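Local coordinates for uncharacterized protein (Parabacteroides merdae, PDB 4R7F) that is of unknown function but has three immunoglobulin-like beta-sandwich domains and is related to type 9 secretion system plug proteins, at residues Val9-Lys12 / Gln13-Thr16; Val58-Asn61 / Ala62-Gln66; Ser67-Ser70 / Pro71-Met75; Ile167-Asn171 / Phe172-Tyr176; Phe184-Asp188 / Asn189-Asn193. All blocks are in the same frame, centred on the assembly; numbering follows the deposited sequence. Where two conformers were deposited one is given.

Interaction 1 of 5, residues Val9-Lys12 / Gln13-Thr16; sequences VNSK and QIKT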
# COMPACT_ATOMS: atom_id res chain seq x y z
N VAL A 9 1.00 29.31 -2.52
CA VAL A 9 1.89 30.29 -1.94
C VAL A 9 1.83 31.56 -2.78
O VAL A 9 1.93 31.49 -3.98
CB VAL A 9 3.33 29.76 -1.94
CG1 VAL A 9 4.32 30.85 -1.53
CG2 VAL A 9 3.43 28.58 -1.00
N ASN A 10 1.67 32.72 -2.15
CA ASN A 10 1.55 33.99 -2.85
C ASN A 10 2.67 34.95 -2.48
O ASN A 10 2.53 36.13 -2.68
CB ASN A 10 0.22 34.68 -2.49
CG ASN A 10 -0.95 33.73 -2.53
OD1 ASN A 10 -1.35 33.25 -3.60
ND2 ASN A 10 -1.48 33.41 -1.36
N SER A 11 3.73 34.48 -1.85
CA SER A 11 4.82 35.35 -1.47
C SER A 11 6.11 34.75 -1.93
O SER A 11 6.32 33.57 -1.75
CB SER A 11 4.86 35.54 0.03
OG SER A 11 6.11 36.08 0.43
N LYS A 12 6.99 35.56 -2.49
CA LYS A 12 8.29 35.06 -2.93
C LYS A 12 9.22 34.68 -1.78
O LYS A 12 10.21 33.98 -2.02
CB LYS A 12 8.96 36.06 -3.82
CG LYS A 12 8.17 36.31 -5.08
CD LYS A 12 8.69 37.52 -5.83
CE LYS A 12 7.98 37.70 -7.15
NZ LYS A 12 7.93 39.14 -7.51
N GLN A 13 8.89 35.15 -0.56
CA GLN A 13 9.74 34.83 0.61
C GLN A 13 9.32 33.52 1.32
O GLN A 13 10.04 33.04 2.19
CB GLN A 13 9.83 36.00 1.63
CG GLN A 13 10.58 37.27 1.18
CD GLN A 13 12.06 37.11 0.79
OE1 GLN A 13 12.42 36.30 -0.07
NE2 GLN A 13 12.90 37.94 1.38
N ILE A 14 8.23 32.89 0.91
CA ILE A 14 7.74 31.64 1.52
C ILE A 14 8.10 30.45 0.61
O ILE A 14 7.84 30.47 -0.59
CB ILE A 14 6.18 31.75 1.70
CG1 ILE A 14 5.82 32.89 2.67
CG2 ILE A 14 5.52 30.45 2.13
CD1 ILE A 14 6.42 32.75 4.04
N LYS A 15 8.67 29.40 1.17
CA LYS A 15 9.03 28.23 0.35
C LYS A 15 8.70 26.98 1.10
O LYS A 15 8.60 26.99 2.34
CB LYS A 15 10.51 28.22 0.03
CG LYS A 15 11.01 29.42 -0.73
CD LYS A 15 10.52 29.42 -2.17
CE LYS A 15 11.22 30.51 -2.97
NZ LYS A 15 10.36 31.18 -3.99
N THR A 16 8.51 25.91 0.34
CA THR A 16 8.46 24.54 0.85
C THR A 16 7.31 24.39 1.81
O THR A 16 7.42 23.83 2.92
CB THR A 16 9.82 24.15 1.48
OG1 THR A 16 10.86 24.54 0.57
CG2 THR A 16 9.91 22.68 1.74
O HOH W 1 7.46 31.29 -3.28
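Ser11 and Ile14 are the first and last residues of a type I beta turn. The turn leads from the short strand 8-9 into strand 14-21, an edge strand of a four-stranded antiparallel sheet within this chain. Its closing bond, from Ile14 N to Ser11 O, is weak at 3.3 Å, and the side-chain oxygen of Ser11 adds a second. OG accepts from Gln13 N at 3.1 Å. It is placed there by a first torsion that turns it away from its own backbone N (chi1 164°) and over the middle of the turn. Ile14 is the buried member. Its CG1 branch lies 3.9 Å from Ser11 CB. Its CB is met by Val9 CG1 at 3.8 Å, the two side chains crossing obliquely, and CG2 also lies near that methyl. Beyond the turn, Ile14 rests on Ile130 and Phe131 of strand 129-138 and on Phe43 of strand 39-46. Lys12 and Gln13 form the outer corner. Their CB atoms pack on the backbone that joins them, and both chains lead away from the contact. Without the Ser11 hydroxyl, as with an alanine here, Gln13 N would probably lose its side-chain acceptor, and the turn would rest more on its weak closing bond. Lys15 bends at chi2 and chi4, which brings its ammonium back over the turn. There NZ makes a weak bond to Lys12 O. One water accepts from Lys15 NZ at 3.0 Å and donates to Ser11 O and to Ile14 O, the latter at 2.8 Å.

Interaction 2 of 5, residues Val58-Asn61 / Ala62-Gln66; sequences VHCN and ADWTQ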
# COMPACT_ATOMS: atom_id res chain seq x y z
N VAL A 58 -10.63 29.42 7.71
CA VAL A 58 -11.78 29.61 6.84
C VAL A 58 -12.47 28.28 6.64
O VAL A 58 -11.85 27.30 6.20
CB VAL A 58 -11.42 30.19 5.47
CG1 VAL A 58 -12.65 30.27 4.60
CG2 VAL A 58 -10.78 31.57 5.59
N HIS A 59 -13.75 28.23 6.98
CA HIS A 59 -14.49 27.03 6.74
C HIS A 59 -15.09 27.08 5.33
O HIS A 59 -15.71 28.08 4.95
CB HIS A 59 -15.59 26.83 7.77
CG HIS A 59 -16.27 25.51 7.62
ND1 HIS A 59 -17.40 25.33 6.85
CD2 HIS A 59 -15.93 24.28 8.08
CE1 HIS A 59 -17.75 24.06 6.89
NE2 HIS A 59 -16.86 23.40 7.60
N CYS A 60 -14.93 25.96 4.58
CA CYS A 60 -15.36 25.87 3.20
C CYS A 60 -16.34 24.76 2.95
O CYS A 60 -16.39 23.75 3.63
CB CYS A 60 -14.15 25.67 2.27
SG CYS A 60 -12.91 26.97 2.39
N ASN A 61 -17.12 24.94 1.90
CA ASN A 61 -17.99 23.88 1.44
C ASN A 61 -17.26 22.86 0.57
O ASN A 61 -16.05 22.97 0.38
CB ASN A 61 -19.22 24.52 0.78
CG ASN A 61 -20.23 24.98 1.84
OD1 ASN A 61 -20.27 24.43 2.97
ND2 ASN A 61 -21.00 25.98 1.53
N ALA A 62 -17.98 21.85 0.10
CA ALA A 62 -17.37 20.73 -0.60
C ALA A 62 -16.50 21.18 -1.78
O ALA A 62 -15.44 20.61 -2.00
CB ALA A 62 -18.44 19.78 -1.08
N ASP A 63 -16.95 22.20 -2.50
CA ASP A 63 -16.23 22.71 -3.67
C ASP A 63 -15.14 23.73 -3.35
O ASP A 63 -14.57 24.33 -4.25
CB ASP A 63 -17.20 23.27 -4.73
CG ASP A 63 -17.91 24.56 -4.28
OD1 ASP A 63 -17.78 24.98 -3.12
OD2 ASP A 63 -18.63 25.14 -5.11
N TRP A 64 -14.82 23.89 -2.08
CA TRP A 64 -13.73 24.78 -1.61
C TRP A 64 -14.01 26.26 -1.81
O TRP A 64 -13.10 27.06 -1.82
CB TRP A 64 -12.37 24.36 -2.21
CG TRP A 64 -11.83 23.15 -1.56
CD1 TRP A 64 -11.90 21.85 -2.02
CD2 TRP A 64 -11.18 23.09 -0.29
NE1 TRP A 64 -11.31 20.99 -1.11
CE2 TRP A 64 -10.85 21.73 -0.05
CE3 TRP A 64 -10.83 24.04 0.66
CZ2 TRP A 64 -10.18 21.32 1.09
CZ3 TRP A 64 -10.15 23.63 1.80
CH2 TRP A 64 -9.83 22.27 1.99
N THR A 65 -15.29 26.61 -1.98
CA THR A 65 -15.73 27.96 -1.76
C THR A 65 -16.08 28.10 -0.28
O THR A 65 -16.45 27.12 0.37
CB THR A 65 -17.00 28.31 -2.56
OG1 THR A 65 -18.08 27.46 -2.15
CG2 THR A 65 -16.79 28.18 -4.04
N GLN A 66 -16.00 29.32 0.23
CA GLN A 66 -16.27 29.59 1.65
C GLN A 66 -17.72 29.30 2.04
O GLN A 66 -18.64 29.68 1.32
CB GLN A 66 -15.96 31.04 1.99
CG GLN A 66 -15.99 31.34 3.47
CD GLN A 66 -15.47 32.74 3.79
OE1 GLN A 66 -15.05 33.49 2.92
NE2 GLN A 66 -15.49 33.08 5.05
O HOH W 2 -16.32 30.26 6.87
O HOH W 3 -20.31 27.50 -0.86
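Cys60 SG lies 4.0 Å from Trp64 CE3, a sulfur-aromatic contact made obliquely to the indole. Further back, Val58 CG1 meets Gln66 CG at 3.7 Å, the two side chains crossing at about a right angle. Two backbone bonds hold these groups in place. Asn61 N donates to Thr65 O at 2.7 Å, and Trp64 N donates to Asn61 O at 2.9 Å. Next comes Asp63, whose OD1 takes two bonds from Thr65. The hydroxyl OG1 donates at 2.7 Å on the syn side, and the backbone N reaches OD1 from above the carboxylate plane, which makes an Asx turn. A water accepts from Asn61 ND2 and donates to Thr65 OG1. Asn61 OD1 faces the other way, to Asp388 N. In the outer shell, Arg191 makes a cation-pi contact with Trp64. Trp64 has a left-handed backbone (phi 69°), and this lets the chain turn back so that Gln66 bridges Cys60. A type I turn from Asn61 to Trp64, followed by a residue pairing back to Asn61, is the pattern of a type I turn with a G1 beta bulge, here at the end of strand 53-60.

Interaction 3 of 5, residues Ser67-Ser70 / Pro71-Met75; sequences SQLS and PIEYM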
# COMPACT_ATOMS: atom_id res chain seq x y z
N SER A 67 -17.91 28.63 3.18
CA SER A 67 -19.26 28.32 3.61
C SER A 67 -19.86 29.59 4.25
O SER A 67 -19.17 30.58 4.44
CB SER A 67 -19.26 27.14 4.58
OG SER A 67 -18.85 27.54 5.87
N GLN A 68 -21.14 29.53 4.59
CA GLN A 68 -21.79 30.63 5.29
C GLN A 68 -21.58 30.59 6.82
O GLN A 68 -22.13 31.40 7.54
CB GLN A 68 -23.29 30.64 4.94
CG GLN A 68 -24.07 29.55 5.65
CD GLN A 68 -25.50 29.45 5.17
OE1 GLN A 68 -26.34 30.32 5.46
NE2 GLN A 68 -25.81 28.39 4.44
N LEU A 69 -20.77 29.68 7.33
CA LEU A 69 -20.61 29.55 8.76
C LEU A 69 -19.77 30.69 9.28
O LEU A 69 -18.87 31.14 8.57
CB LEU A 69 -19.94 28.23 9.16
CG LEU A 69 -20.63 26.94 8.79
CD1 LEU A 69 -19.89 25.82 9.46
CD2 LEU A 69 -22.07 26.96 9.29
N SER A 70 -20.07 31.13 10.51
CA SER A 70 -19.26 32.12 11.23
C SER A 70 -18.27 31.38 12.13
O SER A 70 -18.54 30.26 12.54
CB SER A 70 -20.15 33.04 12.08
OG SER A 70 -21.18 33.66 11.32
N PRO A 71 -17.12 31.99 12.43
CA PRO A 71 -16.10 31.31 13.23
C PRO A 71 -16.58 30.60 14.48
O PRO A 71 -16.07 29.52 14.80
CB PRO A 71 -15.15 32.44 13.61
CG PRO A 71 -15.23 33.39 12.47
CD PRO A 71 -16.67 33.35 12.04
N ILE A 72 -17.54 31.17 15.19
CA ILE A 72 -18.00 30.53 16.45
C ILE A 72 -18.70 29.19 16.16
O ILE A 72 -18.63 28.27 16.98
CB ILE A 72 -18.84 31.48 17.36
CG1 ILE A 72 -18.87 30.95 18.82
CG2 ILE A 72 -20.24 31.76 16.80
CD1 ILE A 72 -17.49 30.84 19.48
N GLU A 73 -19.34 29.09 15.00
CA GLU A 73 -19.98 27.84 14.57
C GLU A 73 -18.98 26.73 14.25
O GLU A 73 -19.31 25.56 14.41
CB GLU A 73 -20.89 28.09 13.35
CG GLU A 73 -22.14 28.91 13.63
CD GLU A 73 -22.91 29.24 12.36
OE1 GLU A 73 -22.52 30.22 11.70
OE2 GLU A 73 -23.89 28.50 12.01
N TYR A 74 -17.76 27.07 13.81
CA TYR A 74 -16.82 26.04 13.36
C TYR A 74 -15.56 25.83 14.11
O TYR A 74 -14.97 24.76 13.97
CB TYR A 74 -16.49 26.15 11.88
CG TYR A 74 -15.82 27.42 11.40
CD1 TYR A 74 -14.45 27.62 11.54
CD2 TYR A 74 -16.56 28.37 10.69
CE1 TYR A 74 -13.84 28.75 11.02
CE2 TYR A 74 -15.97 29.50 10.16
CZ TYR A 74 -14.62 29.70 10.33
OH TYR A 74 -14.09 30.83 9.78
N MSE A 75 -15.14 26.82 14.91
CA MSE A 75 -13.89 26.75 15.69
C MSE A 75 -14.10 27.25 17.10
O MSE A 75 -14.90 28.18 17.32
CB MSE A 75 -12.76 27.60 15.07
CG MSE A 75 -13.06 29.11 15.00
SE MSE A 75 -11.83 30.21 13.92
CE MSE A 75 -10.20 30.08 15.02
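Leu69 touches the side chains of both Glu73 and Tyr74, crossing each at a slant. Its CB meets Tyr74 CD2 at 3.7 Å, while its CD2 methyl reaches Glu73 OE2 at 3.6 Å. The tyrosine ring has its edge toward the incoming chain, with Leu69 O near the ring plane. One ring face is occupied by Pro71 CA, 3.5 Å above the plane and offset toward the rim. Tyr74 CG stands between its backbone N and carbonyl carbon (chi1 61°), which folds the ring back under the start of the helix. At the far end of the ring, OH bonds Val57 O of strand 53-60. Glu73 runs back extended toward Leu69. Its OE1 accepts from Ser70 N at 2.9 Å, a nearly straight bond (175°) that arrives on the anti side, tilted from the carboxylate plane. In return Glu73 N donates to Ser70 O at 2.8 Å, from above the carbonyl plane. OE2 forms a salt bridge with Arg386. With a leucine in place of Glu73, Ser70 N is likely to lose this acceptor and Arg386 this carboxylate. One step back, Leu69 N donates to Ser67 OG at 3.2 Å, so an ST turn sets the leucine in position. Pro71 follows Ser70 near the start of a short, weakly bonded helical turn, about 71-74. The whole is an ST turn at Ser67-Leu69 leading into a short helical turn, with the Glu73 side chain bonded back to Ser70 N.

Interaction 4 of 5, residues Ile167-Asn171 / Phe172-Tyr176; sequences INNKN and FPITY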
# COMPACT_ATOMS: atom_id res chain seq x y z
N ILE A 167 -20.70 3.50 -1.21
CA ILE A 167 -20.78 4.09 0.08
C ILE A 167 -21.67 3.18 0.88
O ILE A 167 -22.81 2.99 0.53
CB ILE A 167 -21.42 5.48 0.01
CG1 ILE A 167 -20.56 6.39 -0.87
CG2 ILE A 167 -21.58 6.05 1.41
CD1 ILE A 167 -21.19 7.74 -1.12
N ASN A 168 -21.10 2.62 1.94
CA ASN A 168 -21.79 1.77 2.88
C ASN A 168 -22.27 2.56 4.10
O ASN A 168 -21.47 2.96 4.91
CB ASN A 168 -20.84 0.64 3.29
CG ASN A 168 -20.31 -0.14 2.08
OD1 ASN A 168 -21.05 -0.47 1.16
ND2 ASN A 168 -19.03 -0.44 2.09
N ASN A 169 -23.59 2.77 4.20
CA ASN A 169 -24.19 3.68 5.15
C ASN A 169 -25.31 3.08 6.00
O ASN A 169 -26.24 3.80 6.36
CB ASN A 169 -24.72 4.96 4.44
CG ASN A 169 -25.91 4.69 3.53
OD1 ASN A 169 -26.04 3.62 2.94
ND2 ASN A 169 -26.79 5.63 3.45
N LYS A 170 -25.18 1.82 6.39
CA LYS A 170 -26.14 1.18 7.28
C LYS A 170 -26.34 1.98 8.58
O LYS A 170 -27.45 2.11 9.06
CB LYS A 170 -25.71 -0.26 7.62
CG LYS A 170 -26.69 -0.97 8.56
CD LYS A 170 -26.45 -2.47 8.75
CE LYS A 170 -25.10 -2.78 9.41
NZ LYS A 170 -24.80 -2.17 10.74
N ASN A 171 -25.25 2.51 9.12
CA ASN A 171 -25.28 3.27 10.34
C ASN A 171 -25.37 4.77 10.14
O ASN A 171 -25.32 5.51 11.09
CB ASN A 171 -24.08 2.91 11.21
CG ASN A 171 -24.12 1.45 11.68
OD1 ASN A 171 -25.18 0.84 11.70
ND2 ASN A 171 -22.96 0.89 12.03
N PHE A 172 -25.57 5.23 8.90
CA PHE A 172 -25.83 6.65 8.66
C PHE A 172 -26.79 6.79 7.49
O PHE A 172 -26.40 7.21 6.41
CB PHE A 172 -24.52 7.43 8.44
CG PHE A 172 -24.68 8.91 8.54
CD1 PHE A 172 -24.71 9.53 9.79
CD2 PHE A 172 -24.83 9.70 7.39
CE1 PHE A 172 -24.86 10.91 9.89
CE2 PHE A 172 -24.98 11.07 7.50
CZ PHE A 172 -25.00 11.68 8.75
N PRO A 173 -28.05 6.38 7.69
CA PRO A 173 -28.96 6.34 6.56
C PRO A 173 -29.11 7.72 5.96
O PRO A 173 -29.05 8.71 6.69
CB PRO A 173 -30.26 5.83 7.18
CG PRO A 173 -29.81 5.03 8.37
CD PRO A 173 -28.68 5.84 8.91
N ILE A 174 -29.20 7.77 4.63
CA ILE A 174 -29.40 9.02 3.89
C ILE A 174 -30.53 8.82 2.90
O ILE A 174 -30.42 8.03 1.96
CB ILE A 174 -28.13 9.43 3.12
CG1 ILE A 174 -26.99 9.74 4.07
CG2 ILE A 174 -28.38 10.65 2.27
CD1 ILE A 174 -25.63 9.58 3.42
N THR A 175 -31.63 9.54 3.10
CA THR A 175 -32.84 9.31 2.31
C THR A 175 -32.66 9.58 0.81
O THR A 175 -33.02 8.73 0.01
CB THR A 175 -34.02 10.12 2.85
OG1 THR A 175 -34.07 9.97 4.28
CG2 THR A 175 -35.31 9.61 2.26
N TYR A 176 -32.06 10.72 0.43
CA TYR A 176 -31.91 11.10 -0.97
C TYR A 176 -30.45 11.42 -1.28
O TYR A 176 -30.07 12.56 -1.46
CB TYR A 176 -32.78 12.31 -1.33
CG TYR A 176 -34.29 12.11 -1.25
CD1 TYR A 176 -35.03 11.59 -2.34
CD2 TYR A 176 -34.98 12.48 -0.10
CE1 TYR A 176 -36.40 11.43 -2.24
CE2 TYR A 176 -36.34 12.35 0.00
CZ TYR A 176 -37.05 11.83 -1.05
OH TYR A 176 -38.41 11.73 -0.85
O HOH W 4 -29.85 5.30 3.05
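Asn169 and Phe172 begin and end a type I beta turn just past strand 160-168. That strand lies in a four-stranded antiparallel sheet. Asn169 O accepts from Phe172 N at 3.0 Å, with the donor well above the carbonyl plane. The Asn169 side chain adds a weak second link to Phe172. CG sits between its backbone N and carbonyl carbon (chi1 68°), which carries the amide over the chain beyond the turn. Its CB lies 3.4 Å from Phe172 O, and ND2 makes a weak bond to the same oxygen. Lys170 comes next. Its carbonyl O touches Pro173 CG at 3.8 Å, and its NZ curls back to Asn171 OD1 at 3.2 Å. Lys170 N bonds Tyr212 OH of the second subunit, so the turn takes part in the subunit contact. Asn171 ends the segment. Its carbonyl oxygen lies at the edge of the Phe172 ring, near the ring plane. That ring turns outward from the turn and meets Tyr380 edge-to-face; Arg389 and Ile391 of strand 389-397 also touch it. Ile174 CB lies 4.0 Å from Asn169 ND2, off the nitrogen end of the amide. A water joins the two residues, accepting from Asn169 ND2 at 3.1 Å and from Ile174 N at 3.0 Å.

Interaction 5 of 5, residues Phe184-Asp188 / Asn189-Asn193; sequences FVYQD and NRRDN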
# COMPACT_ATOMS: atom_id res chain seq x y z
N PHE A 184 -16.19 14.27 -4.37
CA PHE A 184 -15.01 14.68 -5.13
C PHE A 184 -14.02 13.55 -5.13
O PHE A 184 -13.76 12.95 -4.08
CB PHE A 184 -14.36 15.92 -4.53
CG PHE A 184 -15.14 17.17 -4.81
CD1 PHE A 184 -16.30 17.42 -4.14
CD2 PHE A 184 -14.75 18.03 -5.82
CE1 PHE A 184 -17.05 18.55 -4.42
CE2 PHE A 184 -15.49 19.17 -6.10
CZ PHE A 184 -16.65 19.42 -5.40
N VAL A 185 -13.46 13.29 -6.31
CA VAL A 185 -12.43 12.29 -6.50
C VAL A 185 -11.16 12.92 -7.08
O VAL A 185 -11.19 13.58 -8.10
CB VAL A 185 -12.96 11.15 -7.40
CG1 VAL A 185 -11.90 10.12 -7.62
CG2 VAL A 185 -14.18 10.52 -6.74
N TYR A 186 -10.04 12.71 -6.41
CA TYR A 186 -8.80 13.35 -6.80
C TYR A 186 -7.77 12.30 -7.12
O TYR A 186 -7.57 11.39 -6.33
CB TYR A 186 -8.28 14.23 -5.66
CG TYR A 186 -9.21 15.34 -5.25
CD1 TYR A 186 -9.20 16.56 -5.90
CD2 TYR A 186 -10.09 15.19 -4.20
CE1 TYR A 186 -10.04 17.60 -5.52
CE2 TYR A 186 -10.94 16.22 -3.82
CZ TYR A 186 -10.90 17.44 -4.49
OH TYR A 186 -11.76 18.48 -4.16
N GLN A 187 -7.12 12.46 -8.27
CA GLN A 187 -6.01 11.60 -8.65
C GLN A 187 -4.73 12.26 -8.20
O GLN A 187 -4.52 13.46 -8.47
CB GLN A 187 -5.97 11.43 -10.16
CG GLN A 187 -4.93 10.48 -10.70
CD GLN A 187 -4.86 10.50 -12.23
OE1 GLN A 187 -4.97 11.53 -12.84
NE2 GLN A 187 -4.67 9.33 -12.85
N ASP A 188 -3.87 11.49 -7.52
CA ASP A 188 -2.55 11.96 -7.07
C ASP A 188 -2.60 13.39 -6.49
O ASP A 188 -1.75 14.23 -6.80
CB ASP A 188 -1.49 11.84 -8.19
CG ASP A 188 -1.36 10.41 -8.73
OD1 ASP A 188 -1.57 9.48 -7.94
OD2 ASP A 188 -1.09 10.22 -9.93
N ASN A 189 -3.61 13.65 -5.66
CA ASN A 189 -3.77 14.93 -4.99
C ASN A 189 -3.82 16.17 -5.90
O ASN A 189 -3.41 17.25 -5.50
CB ASN A 189 -2.69 15.04 -3.90
CG ASN A 189 -3.08 14.24 -2.65
OD1 ASN A 189 -4.03 14.59 -1.95
ND2 ASN A 189 -2.40 13.15 -2.42
N ARG A 190 -4.32 15.98 -7.13
CA ARG A 190 -4.39 17.04 -8.13
C ARG A 190 -5.82 17.52 -8.16
O ARG A 190 -6.77 16.72 -8.25
CB ARG A 190 -4.04 16.51 -9.51
CG ARG A 190 -2.56 16.29 -9.72
CD ARG A 190 -2.25 15.48 -11.00
NE ARG A 190 -2.88 16.09 -12.17
CZ ARG A 190 -2.96 15.49 -13.35
NH1 ARG A 190 -2.48 14.28 -13.52
NH2 ARG A 190 -3.53 16.12 -14.36
N ARG A 191 -5.97 18.84 -8.12
CA ARG A 191 -7.28 19.44 -8.32
C ARG A 191 -7.60 19.67 -9.75
O ARG A 191 -8.74 19.71 -10.11
CB ARG A 191 -7.40 20.75 -7.59
CG ARG A 191 -7.42 20.53 -6.08
CD ARG A 191 -8.18 21.66 -5.42
NE ARG A 191 -8.04 21.65 -3.98
CZ ARG A 191 -8.55 22.59 -3.18
NH1 ARG A 191 -9.21 23.63 -3.70
NH2 ARG A 191 -8.39 22.51 -1.86
N ASP A 192 -6.59 19.82 -10.59
CA ASP A 192 -6.83 20.23 -11.97
C ASP A 192 -7.70 19.25 -12.76
O ASP A 192 -8.48 19.67 -13.62
CB ASP A 192 -5.51 20.48 -12.68
CG ASP A 192 -4.70 19.19 -12.88
OD1 ASP A 192 -4.08 18.73 -11.92
OD2 ASP A 192 -4.67 18.67 -14.02
N ASN A 193 -7.54 17.94 -12.52
CA ASN A 193 -8.36 16.95 -13.24
C ASN A 193 -9.28 16.15 -12.32
O ASN A 193 -9.62 14.98 -12.59
CB ASN A 193 -7.48 16.02 -14.06
CG ASN A 193 -6.67 15.07 -13.19
OD1 ASN A 193 -6.44 15.34 -12.02
ND2 ASN A 193 -6.26 13.94 -13.76
O HOH W 5 -5.39 11.77 -4.31
O HOH W 6 -7.70 14.70 -9.66
O HOH W 7 -3.18 11.61 -15.03
O HOH W 8 -0.65 12.58 -12.02
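The Tyr186 ring receives Arg190 O at its edge, in the ring plane, 3.4 Å from CD1. Arg191 runs beside this ring in the same direction, its CG 4.0 Å from Tyr186 CE1, and its guanidinium goes on to Phe5 O. The Arg190 guanidinium is the second flat group. On one face lies Asn193 ND2, offset toward the rim. At the edge, Asp192 is gripped side-on. NE donates to OD1 at 2.9 Å and NH2 to OD2 at 2.8 Å. Both bonds are nearly straight, lie in the guanidinium plane and use syn lone pairs. This side-on, two-bond salt bridge should fix the rotation of the group. Another part of the edge meets a water that also donates to Asp188 OD2. The third group is the Gln187 amide, on a fully extended chain (chi1 -176°). Its OE1 accepts from Asn193 ND2 at 2.9 Å, with the two amide planes 28° apart. Its NE2 bonds Pro219 O and Tyr374 OH. The backbone closes with Arg190 N donating to Gln187 O at 2.9 Å. One water accepts from Gln187 N and donates to Arg190 O and Asn193 OD1. Asp188 and Asn189 both have left-handed backbones. They are the central pair of a type I' beta turn at the end of strand 181-187.

Interactions 2, 3 and 5 are joined by direct contacts. Residues 58-66 run straight into 67-75, and His59 ND1 lies 2.8 Å from Ser67 OG, a probable hydrogen bond. On another side of interaction 2, Trp64 CE2 is 3.2 Å from Arg191 NH2, tying the plug-family region to the 184-193 turn. Interaction 4 stands about 9 Å from interaction 5 at the nearest atoms. Interaction 1 touches none of the others; its nearest atoms are about 12 Å from those of interactions 2 and 5, and its centre is about 43 Å from that of interaction 4. A bound magnesium ion lies about 5 Å from the Asp188 side chain, and one about 9 Å from the Lys170 side chain.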